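Local coordinates for TRAP-type C4-dicarboxylate:H+ symport system substrate-binding component DctP (Shewanella oneidensis, PDB 4MX6), which binds succinate and probably delivers it and related C4-dicarboxylates from the periplasm to a TRAP-type membrane transporter, at residues Y153-L167 with Q233-M247. Residues are numbered along the deposited sequence; the frame is centred on the assembly and turned at random.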
loop_
_atom_site.group_PDB
_atom_site.type_symbol
_atom_site.label_atom_id
_atom_site.label_comp_id
_atom_site.label_asym_id
_atom_site.label_seq_id
_atom_site.Cartn_x
_atom_site.Cartn_y
_atom_site.Cartn_z
ATOM N N TYR A 153 -3.248 0.927 10.739
ATOM C CA TYR A 153 -2.366 1.120 9.598
ATOM C C TYR A 153 -1.283 0.045 9.638
ATOM O O TYR A 153 -0.726 -0.253 10.699
ATOM C CB TYR A 153 -1.699 2.487 9.652
ATOM C CG TYR A 153 -2.629 3.655 9.409
ATOM C CD1 TYR A 153 -3.072 3.950 8.129
ATOM C CD2 TYR A 153 -3.030 4.486 10.448
ATOM C CE1 TYR A 153 -3.885 5.038 7.888
ATOM C CE2 TYR A 153 -3.865 5.571 10.215
ATOM C CZ TYR A 153 -4.290 5.837 8.934
ATOM O OH TYR A 153 -5.098 6.917 8.648
ATOM N N LEU A 154 -0.940 -0.494 8.474
ATOM C CA LEU A 154 0.142 -1.458 8.341
ATOM C C LEU A 154 1.100 -0.925 7.276
ATOM O O LEU A 154 0.672 -0.556 6.185
ATOM C CB LEU A 154 -0.416 -2.829 7.947
ATOM C CG LEU A 154 0.612 -3.896 7.598
ATOM C CD1 LEU A 154 1.465 -4.278 8.798
ATOM C CD2 LEU A 154 -0.088 -5.131 7.040
ATOM N N HIS A 155 2.382 -0.896 7.601
ATOM C CA HIS A 155 3.370 -0.388 6.657
ATOM C C HIS A 155 3.770 -1.376 5.575
ATOM O O HIS A 155 3.806 -2.591 5.795
ATOM C CB HIS A 155 4.643 0.021 7.400
ATOM C CG HIS A 155 4.414 1.120 8.381
ATOM N ND1 HIS A 155 4.982 1.200 9.632
ATOM C CD2 HIS A 155 3.640 2.219 8.253
ATOM C CE1 HIS A 155 4.554 2.306 10.227
ATOM N NE2 HIS A 155 3.733 2.932 9.408
ATOM N N ASN A 156 4.146 -0.829 4.417
ATOM C CA ASN A 156 4.982 -1.555 3.473
ATOM C C ASN A 156 6.296 -0.791 3.300
ATOM O O ASN A 156 7.319 -1.205 3.849
ATOM C CB ASN A 156 4.272 -1.858 2.160
ATOM C CG ASN A 156 5.067 -2.826 1.306
ATOM O OD1 ASN A 156 6.305 -2.751 1.256
ATOM N ND2 ASN A 156 4.384 -3.758 0.667
ATOM N N GLY A 157 6.270 0.347 2.611
ATOM C CA GLY A 157 7.489 1.104 2.416
ATOM C C GLY A 157 7.310 2.242 1.444
ATOM O O GLY A 157 6.224 2.472 0.945
ATOM N N MET A 158 8.408 2.922 1.144
ATOM C CA MET A 158 8.392 3.947 0.118
ATOM C C MET A 158 8.464 3.288 -1.255
ATOM O O MET A 158 9.064 2.235 -1.421
ATOM C CB MET A 158 9.557 4.913 0.302
ATOM C CG MET A 158 9.647 5.547 1.685
ATOM S SD MET A 158 8.201 6.446 2.249
ATOM C CE MET A 158 8.260 7.881 1.176
ATOM N N LYS A 159 7.843 3.908 -2.247
ATOM C CA LYS A 159 7.863 3.418 -3.618
ATOM C C LYS A 159 9.091 3.878 -4.391
ATOM O O LYS A 159 9.556 5.002 -4.224
ATOM C CB LYS A 159 6.595 3.889 -4.352
ATOM C CG LYS A 159 5.296 3.363 -3.741
ATOM C CD LYS A 159 4.049 3.798 -4.497
ATOM C CE LYS A 159 3.867 5.305 -4.431
ATOM N NZ LYS A 159 2.570 5.738 -4.998
ATOM N N GLN A 160 9.566 2.977 -5.253
ATOM C CA GLN A 160 10.619 3.220 -6.224
ATOM C C GLN A 160 10.026 3.065 -7.616
ATOM O O GLN A 160 9.117 2.259 -7.819
ATOM C CB GLN A 160 11.743 2.188 -6.063
ATOM C CG GLN A 160 12.126 1.845 -4.636
ATOM C CD GLN A 160 12.430 3.049 -3.764
ATOM O OE1 GLN A 160 12.818 4.101 -4.244
ATOM N NE2 GLN A 160 12.268 2.886 -2.462
ATOM N N PHE A 161 10.545 3.806 -8.594
ATOM C CA PHE A 161 10.167 3.578 -9.985
ATOM C C PHE A 161 10.960 2.409 -10.583
ATOM O O PHE A 161 12.152 2.254 -10.306
ATOM C CB PHE A 161 10.500 4.791 -10.861
ATOM C CG PHE A 161 9.755 6.055 -10.529
ATOM C CD1 PHE A 161 8.365 6.123 -10.580
ATOM C CD2 PHE A 161 10.459 7.207 -10.240
ATOM C CE1 PHE A 161 7.705 7.320 -10.314
ATOM C CE2 PHE A 161 9.807 8.394 -9.987
ATOM C CZ PHE A 161 8.432 8.449 -10.018
ATOM N N THR A 162 10.315 1.634 -11.446
ATOM C CA THR A 162 11.046 0.753 -12.350
ATOM C C THR A 162 10.628 1.056 -13.776
ATOM O O THR A 162 9.502 1.509 -14.031
ATOM C CB THR A 162 10.828 -0.753 -12.046
ATOM O OG1 THR A 162 9.492 -1.144 -12.380
ATOM C CG2 THR A 162 11.072 -1.048 -10.584
ATOM N N ALA A 163 11.553 0.798 -14.701
ATOM C CA ALA A 163 11.289 0.897 -16.131
ATOM C C ALA A 163 12.434 0.201 -16.847
ATOM O O ALA A 163 13.243 -0.495 -16.211
ATOM C CB ALA A 163 11.175 2.365 -16.552
ATOM N N ASN A 164 12.523 0.383 -18.162
ATOM C CA ASN A 164 13.635 -0.171 -18.929
ATOM C C ASN A 164 14.631 0.907 -19.338
ATOM O O ASN A 164 15.385 0.761 -20.281
ATOM C CB ASN A 164 13.097 -0.980 -20.104
ATOM C CG ASN A 164 12.253 -2.134 -19.630
ATOM O OD1 ASN A 164 12.689 -2.918 -18.790
ATOM N ND2 ASN A 164 11.034 -2.225 -20.126
ATOM N N THR A 165 14.656 1.971 -18.539
ATOM C CA THR A 165 15.570 3.090 -18.711
ATOM C C THR A 165 15.701 3.782 -17.348
ATOM O O THR A 165 14.791 3.698 -16.526
ATOM C CB THR A 165 15.022 4.063 -19.770
ATOM O OG1 THR A 165 16.056 4.962 -20.196
ATOM C CG2 THR A 165 13.835 4.844 -19.231
ATOM N N PRO A 166 16.847 4.441 -17.085
ATOM C CA PRO A 166 16.961 5.216 -15.844
ATOM C C PRO A 166 15.961 6.355 -15.807
ATOM O O PRO A 166 15.676 6.966 -16.839
ATOM C CB PRO A 166 18.384 5.779 -15.898
ATOM C CG PRO A 166 19.116 4.914 -16.837
ATOM C CD PRO A 166 18.113 4.408 -17.836
ATOM N N LEU A 167 15.460 6.665 -14.622
ATOM C CA LEU A 167 14.514 7.768 -14.458
ATOM C C LEU A 167 15.132 8.879 -13.594
ATOM O O LEU A 167 14.592 9.312 -12.564
ATOM C CB LEU A 167 13.173 7.251 -13.921
ATOM C CG LEU A 167 12.486 6.288 -14.912
ATOM C CD1 LEU A 167 11.381 5.509 -14.227
ATOM C CD2 LEU A 167 11.948 7.026 -16.124
ATOM N N GLN A 233 12.433 -5.746 -15.715
ATOM C CA GLN A 233 12.676 -4.301 -15.764
ATOM C C GLN A 233 14.180 -4.086 -15.692
ATOM O O GLN A 233 14.811 -4.552 -14.748
ATOM C CB GLN A 233 11.999 -3.590 -14.587
ATOM C CG GLN A 233 10.495 -3.708 -14.598
ATOM C CD GLN A 233 9.863 -2.652 -15.480
ATOM O OE1 GLN A 233 9.450 -1.608 -14.995
ATOM N NE2 GLN A 233 9.764 -2.921 -16.767
ATOM N N SER A 234 14.764 -3.373 -16.649
ATOM C CA SER A 234 16.213 -3.225 -16.660
ATOM C C SER A 234 16.763 -2.231 -15.629
ATOM O O SER A 234 17.950 -2.311 -15.291
ATOM C CB SER A 234 16.725 -2.857 -18.063
ATOM O OG SER A 234 16.251 -1.583 -18.456
ATOM N N HIS A 235 15.934 -1.298 -15.147
ATOM C CA HIS A 235 16.407 -0.223 -14.275
ATOM C C HIS A 235 15.432 0.091 -13.164
ATOM O O HIS A 235 14.236 0.241 -13.404
ATOM C CB HIS A 235 16.612 1.042 -15.092
ATOM C CG HIS A 235 17.795 0.975 -15.989
ATOM N ND1 HIS A 235 17.756 0.427 -17.254
ATOM C CD2 HIS A 235 19.073 1.364 -15.782
ATOM C CE1 HIS A 235 18.961 0.490 -17.789
ATOM N NE2 HIS A 235 19.777 1.050 -16.914
ATOM N N ILE A 236 15.952 0.204 -11.947
ATOM C CA ILE A 236 15.152 0.592 -10.784
ATOM C C ILE A 236 15.728 1.888 -10.261
ATOM O O ILE A 236 16.911 1.961 -9.943
ATOM C CB ILE A 236 15.210 -0.476 -9.668
ATOM C CG1 ILE A 236 14.783 -1.828 -10.216
ATOM C CG2 ILE A 236 14.361 -0.051 -8.459
ATOM C CD1 ILE A 236 14.965 -2.975 -9.241
ATOM N N THR A 237 14.898 2.917 -10.189
ATOM C CA THR A 237 15.329 4.220 -9.733
ATOM C C THR A 237 14.845 4.413 -8.291
ATOM O O THR A 237 13.647 4.320 -8.004
ATOM C CB THR A 237 14.794 5.308 -10.672
ATOM O OG1 THR A 237 15.319 5.105 -11.995
ATOM C CG2 THR A 237 15.220 6.680 -10.208
ATOM N N GLU A 238 15.797 4.608 -7.386
ATOM C CA GLU A 238 15.508 4.746 -5.959
ATOM C C GLU A 238 15.044 6.168 -5.661
ATOM O O GLU A 238 15.792 7.012 -5.184
ATOM C CB GLU A 238 16.730 4.358 -5.128
ATOM C CG GLU A 238 16.453 4.249 -3.630
ATOM C CD GLU A 238 17.559 3.504 -2.880
ATOM O OE1 GLU A 238 18.589 3.179 -3.491
ATOM O OE2 GLU A 238 17.403 3.231 -1.676
ATOM N N SER A 239 13.775 6.390 -5.957
ATOM C CA SER A 239 13.142 7.687 -5.919
ATOM C C SER A 239 12.442 7.980 -4.588
ATOM O O SER A 239 12.258 9.139 -4.241
ATOM C CB SER A 239 12.134 7.736 -7.058
ATOM O OG SER A 239 11.366 6.546 -7.078
ATOM N N ASN A 240 12.012 6.943 -3.865
ATOM C CA ASN A 240 11.271 7.136 -2.610
ATOM C C ASN A 240 10.178 8.189 -2.769
ATOM O O ASN A 240 9.991 9.040 -1.896
ATOM C CB ASN A 240 12.224 7.514 -1.472
ATOM C CG ASN A 240 13.193 6.404 -1.138
ATOM O OD1 ASN A 240 12.792 5.276 -0.872
ATOM N ND2 ASN A 240 14.478 6.725 -1.117
ATOM N N HIS A 241 9.425 8.122 -3.864
ATOM C CA HIS A 241 8.601 9.252 -4.284
ATOM C C HIS A 241 7.163 9.235 -3.741
ATOM O O HIS A 241 6.410 10.175 -3.978
ATOM C CB HIS A 241 8.562 9.334 -5.804
ATOM C CG HIS A 241 7.962 8.123 -6.420
ATOM N ND1 HIS A 241 8.704 7.003 -6.728
ATOM C CD2 HIS A 241 6.675 7.822 -6.711
ATOM C CE1 HIS A 241 7.894 6.071 -7.191
ATOM N NE2 HIS A 241 6.655 6.541 -7.185
ATOM N N GLY A 242 6.785 8.182 -3.022
ATOM C CA GLY A 242 5.476 8.113 -2.383
ATOM C C GLY A 242 5.476 6.953 -1.419
ATOM O O GLY A 242 6.421 6.159 -1.410
ATOM N N VAL A 243 4.436 6.839 -0.601
ATOM C CA VAL A 243 4.320 5.717 0.328
ATOM C C VAL A 243 3.307 4.706 -0.162
ATOM O O VAL A 243 2.268 5.068 -0.704
ATOM C CB VAL A 243 3.964 6.185 1.775
ATOM C CG1 VAL A 243 2.609 6.877 1.873
ATOM C CG2 VAL A 243 4.007 5.016 2.752
ATOM N N LEU A 244 3.645 3.427 0.016
ATOM C CA LEU A 244 2.691 2.322 -0.105
ATOM C C LEU A 244 2.489 1.764 1.292
ATOM O O LEU A 244 3.360 1.095 1.836
ATOM C CB LEU A 244 3.199 1.216 -1.035
ATOM C CG LEU A 244 2.395 -0.129 -0.943
ATOM C CD1 LEU A 244 0.968 0.033 -1.395
ATOM C CD2 LEU A 244 3.052 -1.250 -1.736
ATOM N N ASP A 245 1.343 2.090 1.882
ATOM C CA ASP A 245 0.920 1.570 3.178
ATOM C C ASP A 245 -0.511 1.064 3.049
ATOM O O ASP A 245 -1.172 1.280 2.032
ATOM C CB ASP A 245 0.992 2.657 4.273
ATOM C CG ASP A 245 2.234 2.590 5.137
ATOM O OD1 ASP A 245 3.263 2.044 4.702
ATOM O OD2 ASP A 245 2.137 3.088 6.282
ATOM N N TYR A 246 -0.980 0.392 4.094
ATOM C CA TYR A 246 -2.292 -0.232 4.106
ATOM C C TYR A 246 -3.170 0.273 5.238
ATOM O O TYR A 246 -2.672 0.648 6.290
ATOM C CB TYR A 246 -2.134 -1.738 4.290
ATOM C CG TYR A 246 -1.123 -2.383 3.378
ATOM C CD1 TYR A 246 -1.308 -2.390 2.013
ATOM C CD2 TYR A 246 0.011 -2.989 3.894
ATOM C CE1 TYR A 246 -0.395 -3.008 1.162
ATOM C CE2 TYR A 246 0.913 -3.634 3.065
ATOM C CZ TYR A 246 0.708 -3.643 1.706
ATOM O OH TYR A 246 1.589 -4.336 0.899
ATOM N N MET A 247 -4.481 0.182 5.040
ATOM C CA MET A 247 -5.419 0.216 6.169
ATOM C C MET A 247 -6.022 -1.169 6.333
ATOM O O MET A 247 -6.593 -1.710 5.390
ATOM C CB MET A 247 -6.532 1.255 5.979
ATOM C CG MET A 247 -7.298 1.482 7.266
ATOM S SD MET A 247 -8.659 2.672 7.148
ATOM C CE MET A 247 -7.742 4.167 6.804
HETATM O O HOH W 1 0.802 4.834 -3.055
HETATM O O HOH W 2 14.179 3.200 -13.717
#
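Q160 and N240 lie side by side, their amide planes nearly perpendicular. Q160 NE2 gives an almost straight bond to N240 OD1 (2.9 Å), and Q160 OE1 takes the backbone N of N240 (3.0 Å). The bend at chi2 (-52°) turns the Q160 amide toward N240. With an alanine here both bonds go, and the N240 side chain would probably be free to turn while its backbone N lost this acceptor. Next to it the F161 and H241 rings form an offset stack, centroids 3.8 Å apart and planes 9° apart. S239 OG bonds H241 ND1 and also accepts the backbone N of F161, which helps fix the histidine's rotation. E218 bonds H241 NE2 and forms a salt bridge with K159.

Toward the L154-Y246 end, N156 ND2 reaches Y246 OH (2.9 Å), with the hydroxyl in the amide plane. The same hydroxyl bonds the bound succinate, so N156 is a second-shell residue of the ligand site. T220 holds N156 OD1. N156 and G157 both face L244 in a classic beta bulge. N156 N also bonds D245 OD1 from above the carboxylate plane, while Q131 bonds D245 OD2.

On the opposite side of Q160, T162 OG1 gives a bond to Q233 OE1 in the carbonyl plane (2.7 Å). P166 CD sits over the face of the H235 ring in a CH-pi contact. A second classic bulge sets S234 and H235 against A163.

The paired chains run antiparallel through two sheets. Strand 148-158 pairs with 243-251, with helix 124-132 against Y153, H155 and M158. Strand 160-163 lies between 217-219 and 235-237, and 299-301 flanks the latter.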